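Hypothetical protein TTHA0068 (Thermus thermophilus, PDB 2CWY) is of unknown function, a small all-helical protein of the DUF309 family that folds as a compact bundle of five helices. Local coordinates at residues Trp12-His21 against Val42-Arg53. Numbering follows the deposited sequence.
Sequences WRAGRYYEVH and VILLAAALHQRR
Y17 lays its ring against L49 where helix 17-30 and helix 33-53 pack nearly antiparallel within an all-helical bundle, the axes of segments 17-21 and 42-53 crossing at -152°. L49 CB stands over the centre of one ring face, 3.6 Å from the centroid of Y17, a CH-pi contact; G15 C of the preceding turn lies over the opposite face. A flat ring suits this place because both its faces can be covered, by L49 and by the backbone of G15. With CG beside its backbone N (chi1 -56°), Y17 also turns CE1 over the indole face of W12. L49 CD1 fills the corner between the two rings, 3.4 Å from W12 CZ2 and 3.5 Å from Y17 CE1. W12 NE1 hydrogen-bonds to E87 OE1 of helix 81-92. With an alanine at Y17, L49 CB would probably lose its aromatic cover and a gap would open beside the indole. A46 carries only a methyl, consistent with the close approach, 8.1 Å between those axes; its CB touches V20 CG1. G15 ends helix 5-13 as the C-prime residue of a Schellman motif, whose positive phi glycine, lacking a side chain, readily adopts. Toward solvent the contact loosens: Y18 and H50 meet obliquely, planes 36° apart, and a water bridges Y18 N to H50 ND1. Packing is tight again at partly exposed H21, where buried I43 sets CG2 over one imidazole face, 3.2 Å from H21 NE2.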
loop_
_atom_site.group_PDB
_atom_site.type_symbol
_atom_site.label_atom_id
_atom_site.label_comp_id
_atom_site.label_asym_id
_atom_site.label_seq_id
_atom_site.Cartn_x
_atom_site.Cartn_y
_atom_site.Cartn_z
ATOM N N TRP A 12 8.686 -2.076 4.565
ATOM C CA TRP A 12 8.489 -2.599 3.211
ATOM C C TRP A 12 9.800 -3.109 2.614
ATOM O O TRP A 12 9.838 -4.186 2.011
ATOM C CB TRP A 12 7.914 -1.505 2.315
ATOM C CG TRP A 12 7.614 -1.933 0.895
ATOM C CD1 TRP A 12 8.521 -2.198 -0.100
ATOM C CD2 TRP A 12 6.317 -2.111 0.307
ATOM N NE1 TRP A 12 7.868 -2.525 -1.265
ATOM C CE2 TRP A 12 6.516 -2.477 -1.044
ATOM C CE3 TRP A 12 5.005 -1.995 0.790
ATOM C CZ2 TRP A 12 5.451 -2.726 -1.920
ATOM C CZ3 TRP A 12 3.942 -2.245 -0.088
ATOM C CH2 TRP A 12 4.176 -2.604 -1.424
ATOM N N ARG A 13 10.861 -2.326 2.775
ATOM C CA ARG A 13 12.182 -2.701 2.261
ATOM C C ARG A 13 12.701 -3.956 2.946
ATOM O O ARG A 13 13.438 -4.750 2.348
ATOM C CB ARG A 13 13.180 -1.557 2.474
ATOM C CG ARG A 13 13.029 -0.424 1.483
ATOM C CD ARG A 13 14.161 0.565 1.635
ATOM N NE ARG A 13 13.933 1.499 2.732
ATOM C CZ ARG A 13 13.306 2.663 2.598
ATOM N NH1 ARG A 13 12.848 3.034 1.407
ATOM N NH2 ARG A 13 13.137 3.453 3.653
ATOM N N ALA A 14 12.321 -4.132 4.205
ATOM C CA ALA A 14 12.732 -5.309 4.962
ATOM C C ALA A 14 11.792 -6.500 4.719
ATOM O O ALA A 14 11.921 -7.546 5.365
ATOM C CB ALA A 14 12.804 -4.982 6.448
ATOM N N GLY A 15 10.848 -6.337 3.795
ATOM C CA GLY A 15 9.919 -7.414 3.474
ATOM C C GLY A 15 8.846 -7.726 4.509
ATOM O O GLY A 15 8.259 -8.816 4.510
ATOM N N ARG A 16 8.582 -6.774 5.393
ATOM C CA ARG A 16 7.571 -6.946 6.429
ATOM C C ARG A 16 6.236 -6.383 5.947
ATOM O O ARG A 16 5.709 -5.425 6.507
ATOM C CB ARG A 16 8.026 -6.243 7.706
ATOM C CG ARG A 16 9.287 -6.882 8.296
ATOM C CD ARG A 16 9.061 -7.282 9.748
ATOM N NE ARG A 16 9.194 -6.143 10.647
ATOM C CZ ARG A 16 8.629 -6.063 11.849
ATOM N NH1 ARG A 16 8.820 -4.983 12.595
ATOM N NH2 ARG A 16 7.859 -7.051 12.298
ATOM N N TYR A 17 5.708 -6.996 4.899
ATOM C CA TYR A 17 4.455 -6.561 4.288
ATOM C C TYR A 17 3.243 -6.591 5.201
ATOM O O TYR A 17 2.428 -5.669 5.186
ATOM C CB TYR A 17 4.170 -7.395 3.042
ATOM C CG TYR A 17 5.290 -7.355 2.031
ATOM C CD1 TYR A 17 5.752 -6.135 1.511
ATOM C CD2 TYR A 17 5.894 -8.532 1.592
ATOM C CE1 TYR A 17 6.792 -6.099 0.581
ATOM C CE2 TYR A 17 6.930 -8.509 0.667
ATOM C CZ TYR A 17 7.373 -7.297 0.163
ATOM O OH TYR A 17 8.389 -7.298 -0.769
ATOM N N TYR A 18 3.113 -7.646 5.995
ATOM C CA TYR A 18 1.968 -7.739 6.890
ATOM C C TYR A 18 2.075 -6.652 7.972
ATOM O O TYR A 18 1.073 -6.086 8.406
ATOM C CB TYR A 18 1.907 -9.142 7.506
ATOM C CG TYR A 18 0.500 -9.612 7.827
ATOM C CD1 TYR A 18 0.258 -10.932 8.195
ATOM C CD2 TYR A 18 -0.585 -8.736 7.759
ATOM C CE1 TYR A 18 -1.034 -11.375 8.493
ATOM C CE2 TYR A 18 -1.883 -9.166 8.054
ATOM C CZ TYR A 18 -2.098 -10.487 8.419
ATOM O OH TYR A 18 -3.377 -10.923 8.707
ATOM N N GLU A 19 3.300 -6.333 8.378
ATOM C CA GLU A 19 3.505 -5.299 9.377
ATOM C C GLU A 19 3.082 -3.930 8.807
ATOM O O GLU A 19 2.507 -3.107 9.515
ATOM C CB GLU A 19 4.974 -5.256 9.789
ATOM C CG GLU A 19 5.185 -4.781 11.202
ATOM C CD GLU A 19 4.507 -5.695 12.210
ATOM O OE1 GLU A 19 4.515 -6.927 12.001
ATOM O OE2 GLU A 19 3.973 -5.186 13.214
ATOM N N VAL A 20 3.371 -3.688 7.532
ATOM C CA VAL A 20 2.978 -2.436 6.901
ATOM C C VAL A 20 1.460 -2.318 7.005
ATOM O O VAL A 20 0.917 -1.262 7.348
ATOM C CB VAL A 20 3.395 -2.395 5.400
ATOM C CG1 VAL A 20 2.624 -1.289 4.663
ATOM C CG2 VAL A 20 4.897 -2.140 5.294
ATOM N N HIS A 21 0.781 -3.422 6.730
ATOM C CA HIS A 21 -0.670 -3.464 6.790
ATOM C C HIS A 21 -1.189 -3.116 8.198
ATOM O O HIS A 21 -2.079 -2.273 8.365
ATOM C CB HIS A 21 -1.131 -4.859 6.338
ATOM C CG HIS A 21 -2.611 -4.989 6.180
ATOM N ND1 HIS A 21 -3.188 -5.942 5.368
ATOM C CD2 HIS A 21 -3.634 -4.284 6.720
ATOM C CE1 HIS A 21 -4.502 -5.815 5.412
ATOM N NE2 HIS A 21 -4.800 -4.817 6.226
ATOM N N VAL A 42 -2.308 1.484 -0.272
ATOM C CA VAL A 42 -0.993 1.015 0.172
ATOM C C VAL A 42 -1.168 -0.291 0.973
ATOM O O VAL A 42 -0.379 -1.231 0.838
ATOM C CB VAL A 42 -0.293 2.075 1.062
ATOM C CG1 VAL A 42 1.026 1.514 1.623
ATOM C CG2 VAL A 42 -0.030 3.329 0.257
ATOM N N ILE A 43 -2.204 -0.337 1.808
ATOM C CA ILE A 43 -2.492 -1.527 2.590
ATOM C C ILE A 43 -2.737 -2.724 1.655
ATOM O O ILE A 43 -2.235 -3.824 1.901
ATOM C CB ILE A 43 -3.738 -1.306 3.493
ATOM C CG1 ILE A 43 -3.343 -0.515 4.748
ATOM C CG2 ILE A 43 -4.374 -2.648 3.857
ATOM C CD1 ILE A 43 -4.532 -0.066 5.570
ATOM N N LEU A 44 -3.496 -2.504 0.584
ATOM C CA LEU A 44 -3.816 -3.582 -0.360
ATOM C C LEU A 44 -2.601 -4.035 -1.176
ATOM O O LEU A 44 -2.517 -5.197 -1.569
ATOM C CB LEU A 44 -4.964 -3.140 -1.286
ATOM C CG LEU A 44 -6.336 -3.010 -0.595
ATOM C CD1 LEU A 44 -7.303 -2.166 -1.451
ATOM C CD2 LEU A 44 -6.899 -4.408 -0.369
ATOM N N LEU A 45 -1.669 -3.122 -1.442
ATOM C CA LEU A 45 -0.453 -3.496 -2.166
ATOM C C LEU A 45 0.382 -4.371 -1.227
ATOM O O LEU A 45 0.924 -5.407 -1.637
ATOM C CB LEU A 45 0.356 -2.255 -2.554
ATOM C CG LEU A 45 -0.319 -1.295 -3.537
ATOM C CD1 LEU A 45 0.646 -0.162 -3.868
ATOM C CD2 LEU A 45 -0.708 -2.038 -4.799
ATOM N N ALA A 46 0.493 -3.953 0.033
ATOM C CA ALA A 46 1.249 -4.744 1.004
ATOM C C ALA A 46 0.595 -6.129 1.122
ATOM O O ALA A 46 1.278 -7.161 1.116
ATOM C CB ALA A 46 1.269 -4.036 2.377
ATOM N N ALA A 47 -0.732 -6.143 1.216
ATOM C CA ALA A 47 -1.481 -7.394 1.342
ATOM C C ALA A 47 -1.248 -8.319 0.150
ATOM O O ALA A 47 -1.160 -9.538 0.310
ATOM C CB ALA A 47 -2.987 -7.087 1.504
ATOM N N ALA A 48 -1.152 -7.740 -1.044
ATOM C CA ALA A 48 -0.920 -8.523 -2.255
ATOM C C ALA A 48 0.424 -9.239 -2.174
ATOM O O ALA A 48 0.523 -10.430 -2.462
ATOM C CB ALA A 48 -0.938 -7.614 -3.479
ATOM N N LEU A 49 1.462 -8.511 -1.775
ATOM C CA LEU A 49 2.780 -9.118 -1.683
ATOM C C LEU A 49 2.859 -10.172 -0.586
ATOM O O LEU A 49 3.560 -11.181 -0.743
ATOM C CB LEU A 49 3.843 -8.036 -1.479
ATOM C CG LEU A 49 3.898 -7.056 -2.651
ATOM C CD1 LEU A 49 4.981 -6.020 -2.386
ATOM C CD2 LEU A 49 4.183 -7.801 -3.948
ATOM N N HIS A 50 2.140 -9.945 0.515
ATOM C CA HIS A 50 2.114 -10.906 1.616
ATOM C C HIS A 50 1.451 -12.195 1.116
ATOM O O HIS A 50 1.949 -13.293 1.364
ATOM C CB HIS A 50 1.320 -10.351 2.800
ATOM C CG HIS A 50 1.113 -11.344 3.905
ATOM N ND1 HIS A 50 2.151 -11.856 4.651
ATOM C CD2 HIS A 50 -0.010 -11.945 4.361
ATOM C CE1 HIS A 50 1.678 -12.732 5.521
ATOM N NE2 HIS A 50 0.369 -12.805 5.365
ATOM N N GLN A 51 0.331 -12.063 0.410
ATOM C CA GLN A 51 -0.350 -13.243 -0.112
ATOM C C GLN A 51 0.555 -14.036 -1.036
ATOM O O GLN A 51 0.593 -15.255 -0.970
ATOM C CB GLN A 51 -1.624 -12.857 -0.864
ATOM C CG GLN A 51 -2.777 -12.445 0.053
ATOM C CD GLN A 51 -3.212 -13.562 0.984
ATOM O OE1 GLN A 51 -3.640 -14.622 0.536
ATOM N NE2 GLN A 51 -3.117 -13.322 2.289
ATOM N N ARG A 52 1.293 -13.341 -1.892
ATOM C CA ARG A 52 2.164 -14.037 -2.824
ATOM C C ARG A 52 3.320 -14.750 -2.133
ATOM O O ARG A 52 3.791 -15.783 -2.607
ATOM C CB ARG A 52 2.628 -13.062 -3.915
ATOM C CG ARG A 52 1.487 -12.845 -4.928
ATOM C CD ARG A 52 1.417 -14.037 -5.903
ATOM N NE ARG A 52 2.638 -14.015 -6.686
ATOM C CZ ARG A 52 2.796 -13.333 -7.816
ATOM N NH1 ARG A 52 3.968 -13.346 -8.417
ATOM N NH2 ARG A 52 1.777 -12.709 -8.389
ATOM N N ARG A 53 3.749 -14.228 -0.993
ATOM C CA ARG A 53 4.817 -14.869 -0.234
ATOM C C ARG A 53 4.331 -16.211 0.300
ATOM O O ARG A 53 5.128 -17.129 0.551
ATOM C CB ARG A 53 5.237 -13.992 0.941
ATOM C CG ARG A 53 6.408 -13.087 0.663
ATOM C CD ARG A 53 6.908 -12.536 1.983
ATOM N NE ARG A 53 8.096 -11.710 1.829
ATOM C CZ ARG A 53 8.740 -11.151 2.846
ATOM N NH1 ARG A 53 8.304 -11.338 4.086
ATOM N NH2 ARG A 53 9.815 -10.405 2.627
HETATM O O HOH W 1 4.726 -10.281 5.084
#